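Local coordinates for protein putative oxidoreductase (Salmonella enterica subsp. enterica serovar Typhimurium, PDB 3NX4) that binds NADP and probably catalyses the NADPH-dependent reduction of acryloyl-CoA, as a member of the medium-chain dehydrogenase/reductase family, at residues Val34-Leu39 against Arg318-Ile323; Glu82-Gly87 against Arg119-Ile124; Cys134-Glu139 against Ala276-Arg281; Met231-Cys236 against Leu257-Leu262. One frame throughout, in Å; residues are numbered along the deposited sequence. Where two conformers were deposited one is given.

Contact 1 (Val34-Leu39 against Arg318-Ile323); sequences VHWSSL and RTLVKI
With CG of W36 anti to its carbonyl carbon (chi1 -58°), the indole leans obliquely across the facing strand, while bends at chi2 and chi3 of R318 (-81° and -58°) fold the guanidinium back to S38 and L39. The benzo ring of the indole does the touching, obliquely: W36 CZ3 meets K322 CB at 3.5 Å and L320 CD2 at 3.7 Å, and the aliphatic chain of K322 runs on past W36 CH2. On this same face, R318 NH2 donates to S38 OG (2.8 Å), which lies in the guanidinium plane; S38 OG also bonds D64. R318 NH1 reaches L39 O weakly, and R318 NE is held by I123 O. The opposite face carries L39 CG against V321 CG2 at 3.9 Å. Between the faces, S37 and V321 exchange two backbone bonds: S37 N enters the plane of the V321 carbonyl, whereas V321 N stands above that of S37. A water bridges L39 O and T319 N. H35 and W36 together oppose A66, a classic beta bulge. The last strand thus returns antiparallel to an early one, characteristic of the GroES-like catalytic domain of medium-chain dehydrogenases/reductases.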
loop_
_atom_site.group_PDB
_atom_site.type_symbol
_atom_site.label_atom_id
_atom_site.label_comp_id
_atom_site.label_asym_id
_atom_site.label_seq_id
_atom_site.Cartn_x
_atom_site.Cartn_y
_atom_site.Cartn_z
ATOM N N VAL A 34 7.535 36.479 -10.031
ATOM C CA VAL A 34 7.465 35.714 -8.791
ATOM C C VAL A 34 7.522 36.610 -7.567
ATOM O O VAL A 34 8.376 37.491 -7.473
ATOM C CB VAL A 34 8.604 34.681 -8.720
ATOM C CG1 VAL A 34 8.601 33.964 -7.373
ATOM C CG2 VAL A 34 8.476 33.678 -9.884
ATOM N N HIS A 35 6.615 36.385 -6.624
ATOM C CA HIS A 35 6.591 37.191 -5.408
ATOM C C HIS A 35 6.983 36.385 -4.184
ATOM O O HIS A 35 7.522 36.933 -3.225
ATOM C CB HIS A 35 5.219 37.838 -5.222
ATOM C CG HIS A 35 4.862 38.788 -6.323
ATOM N ND1 HIS A 35 3.596 38.866 -6.860
ATOM C CD2 HIS A 35 5.616 39.684 -7.003
ATOM C CE1 HIS A 35 3.581 39.777 -7.818
ATOM N NE2 HIS A 35 4.795 40.287 -7.926
ATOM N N TRP A 36 6.720 35.081 -4.230
ATOM C CA TRP A 36 7.064 34.181 -3.135
ATOM C C TRP A 36 7.543 32.845 -3.671
ATOM O O TRP A 36 7.099 32.391 -4.728
ATOM C CB TRP A 36 5.848 33.940 -2.240
ATOM C CG TRP A 36 5.289 35.191 -1.664
ATOM C CD1 TRP A 36 4.252 35.935 -2.161
ATOM C CD2 TRP A 36 5.736 35.860 -0.486
ATOM N NE1 TRP A 36 4.027 37.025 -1.355
ATOM C CE2 TRP A 36 4.929 37.004 -0.324
ATOM C CE3 TRP A 36 6.743 35.602 0.456
ATOM C CZ2 TRP A 36 5.098 37.891 0.741
ATOM C CZ3 TRP A 36 6.909 36.486 1.505
ATOM C CH2 TRP A 36 6.089 37.612 1.642
ATOM N N SER A 37 8.462 32.225 -2.943
ATOM C CA SER A 37 8.812 30.831 -3.173
ATOM C C SER A 37 8.950 30.157 -1.804
ATOM O O SER A 37 8.540 30.723 -0.790
ATOM C CB SER A 37 10.098 30.703 -3.995
ATOM O OG SER A 37 10.355 29.345 -4.338
ATOM N N SER A 38 9.511 28.952 -1.772
ATOM C CA SER A 38 9.766 28.282 -0.504
ATOM C C SER A 38 10.940 27.326 -0.630
ATOM O O SER A 38 11.457 27.109 -1.721
ATOM C CB SER A 38 8.512 27.541 -0.010
ATOM O OG SER A 38 8.412 26.235 -0.551
ATOM N N LEU A 39 11.389 26.786 0.496
ATOM C CA LEU A 39 12.415 25.761 0.470
ATOM C C LEU A 39 11.836 24.464 1.000
ATOM O O LEU A 39 11.416 24.393 2.156
ATOM C CB LEU A 39 13.609 26.154 1.333
ATOM C CG LEU A 39 14.383 27.389 0.888
ATOM C CD1 LEU A 39 15.582 27.629 1.820
ATOM C CD2 LEU A 39 14.831 27.229 -0.554
ATOM N N ARG A 318 7.999 25.509 8.102
ATOM C CA ARG A 318 8.140 25.772 6.674
ATOM C C ARG A 318 9.017 26.999 6.404
ATOM O O ARG A 318 8.911 28.012 7.095
ATOM C CB ARG A 318 6.755 25.977 6.069
ATOM C CG ARG A 318 5.908 24.693 6.034
ATOM C CD ARG A 318 6.282 23.822 4.845
ATOM N NE ARG A 318 6.115 24.572 3.594
ATOM C CZ ARG A 318 7.043 24.671 2.650
ATOM N NH1 ARG A 318 8.198 24.037 2.784
ATOM N NH2 ARG A 318 6.810 25.392 1.562
ATOM N N THR A 319 9.888 26.900 5.407
ATOM C CA THR A 319 10.749 28.022 5.050
ATOM C C THR A 319 10.168 28.758 3.852
ATOM O O THR A 319 10.086 28.207 2.753
ATOM C CB THR A 319 12.185 27.565 4.722
ATOM O OG1 THR A 319 12.755 26.922 5.866
ATOM C CG2 THR A 319 13.057 28.762 4.343
ATOM N N LEU A 320 9.765 30.002 4.088
ATOM C CA LEU A 320 9.127 30.845 3.088
ATOM C C LEU A 320 10.141 31.844 2.534
ATOM O O LEU A 320 10.862 32.497 3.293
ATOM C CB LEU A 320 7.950 31.596 3.720
ATOM C CG LEU A 320 7.313 32.713 2.879
ATOM C CD1 LEU A 320 6.502 32.122 1.709
ATOM C CD2 LEU A 320 6.444 33.617 3.745
ATOM N N VAL A 321 10.202 31.960 1.215
ATOM C CA VAL A 321 11.174 32.841 0.588
ATOM C C VAL A 321 10.495 34.042 -0.063
ATOM O O VAL A 321 9.709 33.896 -0.979
ATOM C CB VAL A 321 12.051 32.086 -0.428
ATOM C CG1 VAL A 321 13.088 33.021 -1.025
ATOM C CG2 VAL A 321 12.729 30.890 0.256
ATOM N N LYS A 322 10.786 35.234 0.449
ATOM C CA LYS A 322 10.235 36.444 -0.130
ATOM C C LYS A 322 11.108 36.822 -1.320
ATOM O O LYS A 322 12.308 37.054 -1.164
ATOM C CB LYS A 322 10.213 37.581 0.900
ATOM C CG LYS A 322 9.587 38.877 0.370
ATOM C CD LYS A 322 9.530 39.935 1.462
ATOM C CE LYS A 322 8.867 41.215 0.978
ATOM N NZ LYS A 322 7.479 40.981 0.488
ATOM N N ILE A 323 10.508 36.859 -2.502
ATOM C CA ILE A 323 11.243 37.124 -3.728
ATOM C C ILE A 323 11.011 38.567 -4.152
ATOM O O ILE A 323 11.947 39.261 -4.544
ATOM C CB ILE A 323 10.811 36.183 -4.858
ATOM C CG1 ILE A 323 11.158 34.727 -4.514
ATOM C CG2 ILE A 323 11.465 36.598 -6.172
ATOM C CD1 ILE A 323 12.647 34.436 -4.526
HETATM O O HOH W 1 11.106 24.522 4.785
#

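Contact 2 (Glu82-Gly87 against Arg119-Ile124); sequences EVLLTG and RNAMII
Helix-on-sheet packing joins strand 82-86, part of the GroES-like domain's sheet, to the beginning of the long helix 118-140. Strand and helix run nearly parallel, 7° between their directions, with axes 9.4 Å apart, and the segments meet through van der Waals contact alone. The tight part is a single methyl-to-methyl meeting. L84 holds CG in the crowded position between its backbone N and carbonyl carbon (chi1 67°), so its isobutyl group projects at the helix and L84 CD2 touches A121 CB at 3.8 Å. Looser packing follows at M122, a selenomethionine. Its CB does not point at the strand, but bends at chi2 and chi3 bring the terminal methyl near it, where M122 CE lies 4.1 Å from the backbone oxygen L85 O, 4.3 Å from L84 CB and 4.4 Å from T86 CG2. The M122 side chain also touches D64 and A66 of strand 64-72, while W279 of helix 272-285 packs on L84 and T86, so the seam between strand and helix is buried by a third element. L85 sends its side chain the other way, onto F65, V90 and W108. On the more exposed side, E82 and R119 find partners elsewhere: E82 bonds T68 through OE2, and R119 forms a salt bridge with E297, neither meeting the opposite segment. Within the helix, R119 O accepts from two donors, M122 N at 3.2 Å and I123 N at 3.1 Å.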
loop_
_atom_site.group_PDB
_atom_site.type_symbol
_atom_site.label_atom_id
_atom_site.label_comp_id
_atom_site.label_asym_id
_atom_site.label_seq_id
_atom_site.Cartn_x
_atom_site.Cartn_y
_atom_site.Cartn_z
ATOM N N GLU A 82 -3.234 36.169 -10.664
ATOM C CA GLU A 82 -2.477 35.516 -9.593
ATOM C C GLU A 82 -2.438 33.996 -9.787
ATOM O O GLU A 82 -3.482 33.362 -9.970
ATOM C CB GLU A 82 -3.084 35.837 -8.219
ATOM C CG GLU A 82 -3.067 37.322 -7.834
ATOM C CD GLU A 82 -1.668 37.850 -7.559
ATOM O OE1 GLU A 82 -0.924 37.219 -6.771
ATOM O OE2 GLU A 82 -1.311 38.901 -8.132
ATOM N N VAL A 83 -1.239 33.415 -9.732
ATOM C CA VAL A 83 -1.068 31.972 -9.938
ATOM C C VAL A 83 -0.058 31.357 -8.974
ATOM O O VAL A 83 0.732 32.060 -8.340
ATOM C CB VAL A 83 -0.576 31.660 -11.369
ATOM C CG1 VAL A 83 -1.604 32.113 -12.403
ATOM C CG2 VAL A 83 0.781 32.326 -11.611
ATOM N N LEU A 84 -0.088 30.033 -8.862
ATOM C CA LEU A 84 0.926 29.334 -8.090
ATOM C C LEU A 84 1.406 28.130 -8.880
ATOM O O LEU A 84 0.754 27.698 -9.821
ATOM C CB LEU A 84 0.384 28.914 -6.714
ATOM C CG LEU A 84 -0.723 27.855 -6.633
ATOM C CD1 LEU A 84 -0.170 26.452 -6.887
ATOM C CD2 LEU A 84 -1.370 27.909 -5.245
ATOM N N LEU A 85 2.557 27.597 -8.504
ATOM C CA LEU A 85 3.046 26.378 -9.124
ATOM C C LEU A 85 3.808 25.556 -8.097
ATOM O O LEU A 85 4.605 26.088 -7.327
ATOM C CB LEU A 85 3.944 26.691 -10.327
ATOM C CG LEU A 85 4.626 25.523 -11.056
ATOM C CD1 LEU A 85 4.881 25.869 -12.542
ATOM C CD2 LEU A 85 5.922 25.113 -10.369
ATOM N N THR A 86 3.542 24.257 -8.089
ATOM C CA THR A 86 4.389 23.305 -7.387
ATOM C C THR A 86 4.638 22.118 -8.317
ATOM O O THR A 86 3.731 21.680 -9.040
ATOM C CB THR A 86 3.753 22.802 -6.052
ATOM O OG1 THR A 86 2.577 22.028 -6.327
ATOM C CG2 THR A 86 3.377 23.975 -5.148
ATOM N N GLY A 87 5.868 21.613 -8.323
ATOM C CA GLY A 87 6.142 20.328 -8.955
ATOM C C GLY A 87 6.345 20.367 -10.454
ATOM O O GLY A 87 6.930 21.313 -10.987
ATOM N N ARG A 119 1.146 34.710 -0.490
ATOM C CA ARG A 119 2.124 34.401 0.554
ATOM C C ARG A 119 1.798 33.075 1.251
ATOM O O ARG A 119 2.676 32.233 1.472
ATOM C CB ARG A 119 2.220 35.552 1.578
ATOM C CG ARG A 119 3.295 35.343 2.657
ATOM C CD ARG A 119 3.343 36.520 3.639
ATOM N NE ARG A 119 4.471 36.413 4.561
ATOM C CZ ARG A 119 4.422 35.827 5.760
ATOM N NH1 ARG A 119 3.289 35.301 6.203
ATOM N NH2 ARG A 119 5.506 35.785 6.528
ATOM N N ASN A 120 0.531 32.882 1.585
ATOM C CA ASN A 120 0.122 31.641 2.240
ATOM C C ASN A 120 0.229 30.410 1.351
ATOM O O ASN A 120 0.464 29.304 1.846
ATOM C CB ASN A 120 -1.274 31.771 2.839
ATOM C CG ASN A 120 -1.273 32.612 4.108
ATOM O OD1 ASN A 120 -0.220 32.849 4.695
ATOM N ND2 ASN A 120 -2.446 33.065 4.534
ATOM N N ALA A 121 0.070 30.609 0.044
ATOM C CA ALA A 121 0.181 29.523 -0.920
ATOM C C ALA A 121 1.569 28.904 -0.848
ATOM O O ALA A 121 1.738 27.701 -1.057
ATOM C CB ALA A 121 -0.105 30.036 -2.347
HETATM N N MSE A 122 2.563 29.733 -0.551
HETATM C CA MSE A 122 3.951 29.279 -0.504
HETATM C C MSE A 122 4.374 28.806 0.894
HETATM O O MSE A 122 5.261 27.963 1.022
HETATM C CB MSE A 122 4.895 30.361 -1.030
HETATM C CG MSE A 122 4.795 30.543 -2.556
HETATM SE SE MSE A 122 5.318 28.898 -3.445
HETATM C CE MSE A 122 3.549 28.215 -3.949
ATOM N N ILE A 123 3.743 29.334 1.932
ATOM C CA ILE A 123 3.907 28.726 3.253
ATOM C C ILE A 123 3.472 27.261 3.153
ATOM O O ILE A 123 4.105 26.371 3.722
ATOM C CB ILE A 123 3.123 29.474 4.345
ATOM C CG1 ILE A 123 3.721 30.882 4.540
ATOM C CG2 ILE A 123 3.149 28.672 5.682
ATOM C CD1 ILE A 123 2.995 31.733 5.553
ATOM N N ILE A 124 2.406 27.012 2.396
ATOM C CA ILE A 124 1.992 25.640 2.108
ATOM C C ILE A 124 3.030 24.953 1.223
ATOM O O ILE A 124 3.680 23.991 1.650
ATOM C CB ILE A 124 0.607 25.601 1.445
ATOM C CG1 ILE A 124 -0.450 26.132 2.417
ATOM C CG2 ILE A 124 0.254 24.168 0.986
ATOM C CD1 ILE A 124 -1.776 26.456 1.736
#

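Contact 3 (Cys134-Glu139 against Ala276-Arg281); sequences CVMALE and AEAWAR
C134 opens the segment facing inward, against I216 and A238 of the nucleotide-binding sheet and V265, so it belongs to the buried flank of helix 118-140. V135 points toward helix 276-281 without contact and packs on I216 and L170. The first real meeting is made by M136, a selenomethionine whose chain runs out extended and then turns at chi3. Its selenium lies against the backbone of the other helix, M136 SE to A278 CA 3.9 Å, and its methyl stops against the carboxylate of E277 in the conformer given, M136 CE to E277 CD 3.5 Å. A137 and L138 turn back to strand 235-239. One turn beyond M136, E139 extends its chain tip to tip with R281, whose own chain is bent at chi2 and chi3. The grip is end-on and bidentate: R281 NH1 donates to E139 OE1 (2.8 Å, 173°) and R281 NH2 to E139 OE2 (2.9 Å), each oxygen using its syn lone pair, with the two planar groups only 18° apart. The helices cross at 101° with axes 11.3 Å apart, so long side chains must span the gap. R281 NE adds a salt bridge to D285. The bidentate grip and this second carboxylate probably fix the guanidinium's orientation and offset the nearby positive charge of K284.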
loop_
_atom_site.group_PDB
_atom_site.type_symbol
_atom_site.label_atom_id
_atom_site.label_comp_id
_atom_site.label_asym_id
_atom_site.label_seq_id
_atom_site.Cartn_x
_atom_site.Cartn_y
_atom_site.Cartn_z
ATOM N N CYS A 134 -1.662 13.311 1.408
ATOM C CA CYS A 134 -1.552 12.179 2.339
ATOM C C CYS A 134 -2.816 12.032 3.159
ATOM O O CYS A 134 -3.319 10.936 3.350
ATOM C CB CYS A 134 -0.359 12.348 3.284
ATOM S SG CYS A 134 1.238 12.166 2.482
ATOM N N VAL A 135 -3.338 13.150 3.641
ATOM C CA VAL A 135 -4.605 13.126 4.354
ATOM C C VAL A 135 -5.722 12.566 3.452
ATOM O O VAL A 135 -6.556 11.772 3.886
ATOM C CB VAL A 135 -4.951 14.533 4.860
ATOM C CG1 VAL A 135 -6.381 14.587 5.369
ATOM C CG2 VAL A 135 -3.941 14.956 5.957
HETATM N N MSE A 136 -5.725 12.961 2.185
HETATM C CA MSE A 136 -6.751 12.471 1.268
HETATM C C MSE A 136 -6.641 10.955 1.028
HETATM O O MSE A 136 -7.652 10.260 0.870
HETATM C CB MSE A 136 -6.698 13.265 -0.038
HETATM C CG MSE A 136 -7.254 14.676 0.125
HETATM SE SE MSE A 136 -6.845 15.843 -1.420
HETATM C CE MSE A 136 -7.711 14.846 -2.825
ATOM N N ALA A 137 -5.414 10.446 1.024
ATOM C CA ALA A 137 -5.172 9.005 0.928
ATOM C C ALA A 137 -5.761 8.249 2.119
ATOM O O ALA A 137 -6.380 7.198 1.953
ATOM C CB ALA A 137 -3.678 8.723 0.806
ATOM N N LEU A 138 -5.565 8.773 3.325
ATOM C CA LEU A 138 -6.165 8.153 4.504
ATOM C C LEU A 138 -7.682 8.136 4.372
ATOM O O LEU A 138 -8.334 7.133 4.678
ATOM C CB LEU A 138 -5.756 8.904 5.778
ATOM C CG LEU A 138 -4.273 8.872 6.153
ATOM C CD1 LEU A 138 -4.067 9.508 7.531
ATOM C CD2 LEU A 138 -3.731 7.457 6.157
ATOM N N GLU A 139 -8.246 9.255 3.916
ATOM C CA GLU A 139 -9.682 9.332 3.667
ATOM C C GLU A 139 -10.157 8.310 2.615
ATOM O O GLU A 139 -11.191 7.653 2.801
ATOM C CB GLU A 139 -10.083 10.757 3.254
ATOM C CG GLU A 139 -9.957 11.757 4.375
ATOM C CD GLU A 139 -10.177 13.203 3.937
ATOM O OE1 GLU A 139 -10.217 13.475 2.714
ATOM O OE2 GLU A 139 -10.316 14.069 4.829
ATOM N N ALA A 276 -6.184 20.235 -8.028
ATOM C CA ALA A 276 -7.131 21.311 -7.736
ATOM C C ALA A 276 -7.932 21.023 -6.465
ATOM O O ALA A 276 -8.182 21.919 -5.668
ATOM C CB ALA A 276 -8.076 21.539 -8.918
ATOM N N GLU A 277 -8.340 19.772 -6.274
ATOM C CA GLU A 277 -9.063 19.384 -5.070
ATOM C C GLU A 277 -8.209 19.629 -3.819
ATOM O O GLU A 277 -8.688 20.126 -2.804
ATOM C CB GLU A 277 -9.450 17.911 -5.168
ATOM C CG GLU A 277 -10.342 17.399 -4.055
ATOM C CD GLU A 277 -10.708 15.930 -4.241
ATOM O OE1 GLU A 277 -10.250 15.315 -5.232
ATOM O OE2 GLU A 277 -11.452 15.389 -3.396
ATOM N N ALA A 278 -6.934 19.266 -3.899
ATOM C CA ALA A 278 -6.058 19.408 -2.739
ATOM C C ALA A 278 -5.978 20.884 -2.328
ATOM O O ALA A 278 -6.120 21.219 -1.150
ATOM C CB ALA A 278 -4.677 18.844 -3.034
ATOM N N TRP A 279 -5.768 21.771 -3.300
ATOM C CA TRP A 279 -5.671 23.201 -2.988
ATOM C C TRP A 279 -6.962 23.719 -2.359
ATOM O O TRP A 279 -6.937 24.412 -1.352
ATOM C CB TRP A 279 -5.267 24.031 -4.224
ATOM C CG TRP A 279 -3.808 23.901 -4.517
ATOM C CD1 TRP A 279 -3.238 23.218 -5.556
ATOM C CD2 TRP A 279 -2.721 24.410 -3.723
ATOM N NE1 TRP A 279 -1.868 23.295 -5.473
ATOM C CE2 TRP A 279 -1.523 24.013 -4.354
ATOM C CE3 TRP A 279 -2.647 25.179 -2.553
ATOM C CZ2 TRP A 279 -0.266 24.358 -3.859
ATOM C CZ3 TRP A 279 -1.385 25.524 -2.052
ATOM C CH2 TRP A 279 -0.215 25.110 -2.706
ATOM N N ALA A 280 -8.095 23.358 -2.945
ATOM C CA ALA A 280 -9.378 23.732 -2.366
ATOM C C ALA A 280 -9.515 23.228 -0.917
ATOM O O ALA A 280 -10.021 23.944 -0.059
ATOM C CB ALA A 280 -10.517 23.210 -3.231
ATOM N N ARG A 281 -9.065 22.003 -0.646
ATOM C CA ARG A 281 -9.163 21.441 0.714
ATOM C C ARG A 281 -8.243 22.177 1.694
ATOM O O ARG A 281 -8.618 22.437 2.840
ATOM C CB ARG A 281 -8.840 19.935 0.729
ATOM C CG ARG A 281 -9.959 19.018 0.161
ATOM C CD ARG A 281 -11.126 18.848 1.129
ATOM N NE ARG A 281 -10.705 18.413 2.469
ATOM C CZ ARG A 281 -10.544 17.143 2.837
ATOM N NH1 ARG A 281 -10.774 16.168 1.970
ATOM N NH2 ARG A 281 -10.160 16.844 4.082
#

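Contact 4 (Met231-Cys236 against Leu257-Leu262)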
loop_
_atom_site.group_PDB
_atom_site.type_symbol
_atom_site.label_atom_id
_atom_site.label_comp_id
_atom_site.label_asym_id
_atom_site.label_seq_id
_atom_site.Cartn_x
_atom_site.Cartn_y
_atom_site.Cartn_z
HETATM N N MSE A 231 0.623 -1.027 12.688
HETATM C CA MSE A 231 -0.683 -0.624 12.147
HETATM C C MSE A 231 -1.823 -1.513 12.648
HETATM O O MSE A 231 -1.683 -2.745 12.738
HETATM C CB MSE A 231 -0.674 -0.636 10.610
HETATM C CG MSE A 231 0.364 0.288 9.984
HETATM SE SE MSE A 231 0.229 2.156 10.594
HETATM C CE MSE A 231 -1.635 2.523 10.156
ATOM N N ASN A 232 -2.956 -0.889 12.954
ATOM C CA ASN A 232 -4.169 -1.644 13.225
ATOM C C ASN A 232 -4.527 -2.494 12.002
ATOM O O ASN A 232 -4.190 -2.151 10.873
ATOM C CB ASN A 232 -5.350 -0.705 13.485
ATOM C CG ASN A 232 -5.252 0.039 14.805
ATOM O OD1 ASN A 232 -4.431 -0.275 15.668
ATOM N ND2 ASN A 232 -6.128 1.017 14.977
ATOM N N TYR A 233 -5.229 -3.593 12.228
ATOM C CA TYR A 233 -5.816 -4.332 11.119
ATOM C C TYR A 233 -6.619 -3.396 10.193
ATOM O O TYR A 233 -7.464 -2.624 10.661
ATOM C CB TYR A 233 -6.706 -5.438 11.673
ATOM C CG TYR A 233 -7.184 -6.380 10.613
ATOM C CD1 TYR A 233 -8.287 -6.059 9.821
ATOM C CD2 TYR A 233 -6.540 -7.592 10.396
ATOM C CE1 TYR A 233 -8.733 -6.926 8.833
ATOM C CE2 TYR A 233 -6.988 -8.475 9.412
ATOM C CZ TYR A 233 -8.083 -8.131 8.638
ATOM O OH TYR A 233 -8.530 -8.995 7.660
ATOM N N GLY A 234 -6.351 -3.452 8.886
ATOM C CA GLY A 234 -7.023 -2.582 7.923
ATOM C C GLY A 234 -6.538 -1.128 7.921
ATOM O O GLY A 234 -7.116 -0.266 7.261
ATOM N N GLY A 235 -5.466 -0.851 8.654
ATOM C CA GLY A 235 -4.907 0.496 8.710
ATOM C C GLY A 235 -4.268 0.925 7.395
ATOM O O GLY A 235 -3.995 0.091 6.533
ATOM N N CYS A 236 -4.039 2.231 7.237
ATOM C CA CYS A 236 -3.399 2.764 6.033
ATOM C C CYS A 236 -2.226 3.686 6.361
ATOM O O CYS A 236 -2.342 4.596 7.181
ATOM C CB CYS A 236 -4.417 3.541 5.189
ATOM S SG CYS A 236 -3.702 4.321 3.669
ATOM N N LEU A 257 -1.241 -10.357 6.876
ATOM C CA LEU A 257 -1.870 -10.796 8.124
ATOM C C LEU A 257 -2.787 -9.705 8.684
ATOM O O LEU A 257 -3.729 -9.987 9.419
ATOM C CB LEU A 257 -0.817 -11.176 9.174
ATOM C CG LEU A 257 0.026 -12.422 8.896
ATOM C CD1 LEU A 257 0.981 -12.714 10.045
ATOM C CD2 LEU A 257 -0.882 -13.606 8.648
ATOM N N ARG A 258 -2.526 -8.459 8.321
ATOM C CA ARG A 258 -3.312 -7.368 8.877
ATOM C C ARG A 258 -3.986 -6.477 7.841
ATOM O O ARG A 258 -4.568 -5.450 8.199
ATOM C CB ARG A 258 -2.459 -6.527 9.831
ATOM C CG ARG A 258 -2.155 -7.239 11.153
ATOM C CD ARG A 258 -1.447 -6.293 12.135
ATOM N NE ARG A 258 -1.147 -6.969 13.396
ATOM C CZ ARG A 258 -0.249 -6.546 14.278
ATOM N NH1 ARG A 258 0.444 -5.430 14.047
ATOM N NH2 ARG A 258 -0.051 -7.234 15.397
ATOM N N ASN A 259 -3.898 -6.867 6.570
ATOM C CA ASN A 259 -4.608 -6.163 5.503
ATOM C C ASN A 259 -4.255 -4.674 5.461
ATOM O O ASN A 259 -5.094 -3.831 5.169
ATOM C CB ASN A 259 -6.116 -6.333 5.680
ATOM C CG ASN A 259 -6.856 -6.394 4.358
ATOM O OD1 ASN A 259 -7.035 -7.475 3.780
ATOM N ND2 ASN A 259 -7.278 -5.228 3.858
ATOM N N VAL A 260 -3.000 -4.359 5.742
ATOM C CA VAL A 260 -2.543 -2.975 5.718
ATOM C C VAL A 260 -2.384 -2.439 4.286
ATOM O O VAL A 260 -1.938 -3.159 3.393
ATOM C CB VAL A 260 -1.201 -2.831 6.502
ATOM C CG1 VAL A 260 -0.540 -1.506 6.220
ATOM C CG2 VAL A 260 -1.433 -3.033 8.005
ATOM N N ARG A 261 -2.746 -1.169 4.081
ATOM C CA ARG A 261 -2.485 -0.489 2.819
ATOM C C ARG A 261 -1.296 0.442 2.983
ATOM O O ARG A 261 -1.241 1.234 3.935
ATOM C CB ARG A 261 -3.688 0.351 2.397
ATOM C CG ARG A 261 -3.438 1.209 1.145
ATOM C CD ARG A 261 -4.689 2.002 0.718
ATOM N NE ARG A 261 -5.817 1.139 0.367
ATOM C CZ ARG A 261 -7.019 1.584 -0.010
ATOM N NH1 ARG A 261 -7.265 2.890 -0.074
ATOM N NH2 ARG A 261 -7.987 0.728 -0.305
ATOM N N LEU A 262 -0.341 0.344 2.071
ATOM C CA LEU A 262 0.721 1.350 1.980
ATOM C C LEU A 262 0.500 2.130 0.690
ATOM O O LEU A 262 0.725 1.613 -0.405
ATOM C CB LEU A 262 2.107 0.695 2.003
ATOM C CG LEU A 262 3.328 1.577 1.733
ATOM C CD1 LEU A 262 3.429 2.718 2.766
ATOM C CD2 LEU A 262 4.589 0.734 1.733
HETATM O O HOH W 2 0.559 -4.042 11.482
HETATM O O HOH W 3 -9.435 -8.326 5.218
#
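This is a mixed backbone and side-chain contact at the outer edge of the parallel Rossmann-type sheet, where strands 235-239 and 261-264 run side by side and the second subunit adjoins. C236 pairs in parallel with R261, and R261 N donates to G235 O (3.0 Å) nearly along the C=O axis. Just before the pairing the first chain makes a type II beta turn from N232 to G235, closed by G235 N to N232 O, with G234 at its positive-phi corner. G234 N in turn bonds R258 O at 2.8 Å, again almost along the carbonyl axis. That same oxygen lies 3.6 Å above the ring plane of Y233, displaced toward the rim, and N259 CB covers the same face. Y233 has CG anti to the backbone N (chi1 -171°), which lays this face over both atoms. Alongside, V260 CG2 packs on M231 CB at 3.6 Å. R258 is extended, and a water accepts from its NH1 and donates to M231 O; R258 NH2 is held by E208 O. Another water donates to Y233 OH (2.7 Å) and, weakly, to N259 OD1. Polar ends also serve the dimer: Y233 OH and N259 OD1 bond D266 of the second subunit, R261 NE bonds Q263 of that subunit, and R261 and L262 pair antiparallel with its strand. The arrangement is that of a Rossmann-fold edge strand continued across a dimer interface.

Contacts 1 and 2 lie 9 Å apart, centre to centre, and are tied by R318, whose NH2 is 3.0 Å from M122 O, a probable hydrogen bond. W279 joins contact 2 to contact 3, its CZ2 being 3.7 Å from L84 CD1, and helix 118-140 serves both. Contact 3 reaches contact 4 where L138 CD2 packs 3.3 Å from C236 O, so a chain of contacts runs from the GroES-like domain to the dimer edge, contacts 1 and 4 lying 38 Å apart between centres. Side chains of R318, T86 and A278 come within about 5, 9 and 12 Å of bound NADP, whereas L257 in contact 4 is about 6 Å from a second NADP that is not bound to this chain.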